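Leucine-rich repeat protein TpLRR (Treponema pallidum, PDB 6MLX) is of unknown function but folds as a secreted, probably periplasmic leucine-rich repeat protein of the BspA type, whose stacked coils may offer surfaces for binding partners. Local coordinates at residues A[85-90]-A[109-114]. Sequence-based numbering, arbitrary orientation.
Sequences IELPDG and VFPRSL
Equivalent loops of two coils of the BspA-type leucine-rich repeat solenoid run side by side here: the touching parts of 85-90 and 109-114 diverge in direction by only 10°. No direct hydrogen bond joins them; packing and bridging waters do. L87 makes the largest share of the contact. Its CB lies 4.0 Å from CD of P111. With CG anti to the carbonyl carbon (chi1 -61°) and the chain then extended through chi2 at -180°, CD1 of L87 comes 3.9 Å from O of V109 and 4.0 Å from CD1 of F110, approaching the ring obliquely. The L87 and F110 side chains thus lie alongside one another and point the same way, F110 also packing on I94 and L133.

Just past the end of strand 84-86, two waters bridge the backbones: one donates to O of I85 and accepts from N of V109, while a second accepts from N of L87 at 2.7 Å and donates to O of V109. Towards the turn, CB and CG of P111 both lie 3.1 Å from O of P88, and CB of P111 sits 3.7 Å from CA of D89. P111 opens a type I beta turn closed by L114 N to P111 O; S113, its third residue, hydrogen-bonds through OG to O of L91, just beyond 85-90. A third water accepts from N of R112 at 3.0 Å and donates a long, weak bond to OD1 of D89.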
loop_
_atom_site.group_PDB
_atom_site.type_symbol
_atom_site.label_atom_id
_atom_site.label_comp_id
_atom_site.label_asym_id
_atom_site.label_seq_id
_atom_site.Cartn_x
_atom_site.Cartn_y
_atom_site.Cartn_z
ATOM N N ILE A 85 3.972 4.367 -9.037
ATOM C CA ILE A 85 4.954 3.364 -8.660
ATOM C C ILE A 85 4.562 2.069 -9.352
ATOM O O ILE A 85 3.419 1.609 -9.218
ATOM C CB ILE A 85 5.066 3.181 -7.132
ATOM C CG1 ILE A 85 6.042 2.047 -6.802
ATOM C CG2 ILE A 85 3.691 2.950 -6.493
ATOM C CD1 ILE A 85 6.558 2.055 -5.358
ATOM N N GLU A 86 5.486 1.500 -10.117
ATOM C CA GLU A 86 5.243 0.261 -10.837
ATOM C C GLU A 86 5.550 -0.883 -9.886
ATOM O O GLU A 86 6.713 -1.106 -9.518
ATOM C CB GLU A 86 6.097 0.176 -12.100
ATOM C CG GLU A 86 5.716 1.172 -13.208
ATOM C CD GLU A 86 4.218 1.201 -13.510
ATOM O OE1 GLU A 86 3.630 0.100 -13.705
ATOM O OE2 GLU A 86 3.644 2.319 -13.604
ATOM N N LEU A 87 4.519 -1.581 -9.471
ATOM C CA LEU A 87 4.925 -2.622 -8.544
ATOM C C LEU A 87 5.239 -3.894 -9.317
ATOM O O LEU A 87 4.600 -4.186 -10.335
ATOM C CB LEU A 87 3.835 -2.894 -7.516
ATOM C CG LEU A 87 3.481 -1.686 -6.640
ATOM C CD1 LEU A 87 2.391 -2.022 -5.632
ATOM C CD2 LEU A 87 4.725 -1.170 -5.926
ATOM N N PRO A 88 6.209 -4.663 -8.857
ATOM C CA PRO A 88 6.559 -5.896 -9.562
ATOM C C PRO A 88 5.515 -6.982 -9.351
ATOM O O PRO A 88 4.818 -7.008 -8.335
ATOM C CB PRO A 88 7.884 -6.286 -8.905
ATOM C CG PRO A 88 7.787 -5.765 -7.503
ATOM C CD PRO A 88 7.001 -4.469 -7.626
ATOM N N ASP A 89 5.430 -7.912 -10.304
ATOM C CA ASP A 89 4.644 -9.100 -9.987
ATOM C C ASP A 89 5.296 -9.977 -8.919
ATOM O O ASP A 89 4.622 -10.829 -8.347
ATOM C CB ASP A 89 4.349 -9.942 -11.237
ATOM C CG ASP A 89 3.539 -11.200 -10.903
ATOM O OD1 ASP A 89 2.614 -11.111 -10.052
ATOM O OD2 ASP A 89 3.838 -12.293 -11.439
ATOM N N GLY A 90 6.561 -9.779 -8.576
ATOM C CA GLY A 90 7.064 -10.565 -7.455
ATOM C C GLY A 90 6.606 -10.104 -6.071
ATOM O O GLY A 90 6.804 -10.851 -5.106
ATOM N N VAL A 109 -1.658 -0.106 -8.776
ATOM C CA VAL A 109 -2.119 -1.395 -9.271
ATOM C C VAL A 109 -1.364 -2.474 -8.507
ATOM O O VAL A 109 -0.134 -2.560 -8.593
ATOM C CB VAL A 109 -1.909 -1.549 -10.783
ATOM C CG1 VAL A 109 -2.355 -2.928 -11.215
ATOM C CG2 VAL A 109 -2.657 -0.464 -11.564
ATOM N N PHE A 110 -2.086 -3.272 -7.771
ATOM C CA PHE A 110 -1.434 -4.297 -6.961
ATOM C C PHE A 110 -1.221 -5.575 -7.765
ATOM O O PHE A 110 -2.114 -6.007 -8.491
ATOM C CB PHE A 110 -2.259 -4.623 -5.738
ATOM C CG PHE A 110 -2.301 -3.532 -4.727
ATOM C CD1 PHE A 110 -1.136 -3.057 -4.151
ATOM C CD2 PHE A 110 -3.509 -2.992 -4.334
ATOM C CE1 PHE A 110 -1.176 -2.055 -3.209
ATOM C CE2 PHE A 110 -3.556 -2.003 -3.377
ATOM C CZ PHE A 110 -2.398 -1.529 -2.816
ATOM N N PRO A 111 -0.052 -6.195 -7.621
ATOM C CA PRO A 111 0.237 -7.416 -8.379
ATOM C C PRO A 111 -0.532 -8.615 -7.858
ATOM O O PRO A 111 -0.916 -8.695 -6.685
ATOM C CB PRO A 111 1.742 -7.616 -8.173
ATOM C CG PRO A 111 2.025 -6.943 -6.888
ATOM C CD PRO A 111 1.106 -5.745 -6.832
ATOM N N ARG A 112 -0.717 -9.584 -8.759
ATOM C CA ARG A 112 -1.410 -10.812 -8.396
ATOM C C ARG A 112 -0.683 -11.604 -7.311
ATOM O O ARG A 112 -1.266 -12.535 -6.751
ATOM C CB ARG A 112 -1.622 -11.664 -9.658
ATOM C CG ARG A 112 -2.474 -12.925 -9.442
ATOM C CD ARG A 112 -3.431 -13.139 -10.597
ATOM N NE ARG A 112 -4.035 -14.469 -10.638
ATOM C CZ ARG A 112 -4.316 -15.076 -11.788
ATOM N NH1 ARG A 112 -4.878 -16.277 -11.800
ATOM N NH2 ARG A 112 -4.021 -14.463 -12.940
ATOM N N SER A 113 0.547 -11.233 -6.957
ATOM C CA SER A 113 1.295 -11.941 -5.932
ATOM C C SER A 113 1.145 -11.356 -4.525
ATOM O O SER A 113 1.603 -11.986 -3.561
ATOM C CB SER A 113 2.775 -11.953 -6.301
ATOM O OG SER A 113 3.216 -10.624 -6.590
ATOM N N LEU A 114 0.534 -10.182 -4.373
ATOM C CA LEU A 114 0.536 -9.496 -3.083
ATOM C C LEU A 114 -0.255 -10.286 -2.034
ATOM O O LEU A 114 -1.442 -10.579 -2.223
ATOM C CB LEU A 114 -0.039 -8.090 -3.244
ATOM C CG LEU A 114 0.030 -7.173 -2.019
ATOM C CD1 LEU A 114 1.484 -6.882 -1.636
ATOM C CD2 LEU A 114 -0.768 -5.886 -2.230
HETATM O O HOH W 1 0.775 0.963 -9.813
HETATM O O HOH W 2 2.040 -1.621 -10.651
HETATM O O HOH W 3 0.335 -9.008 -11.553
#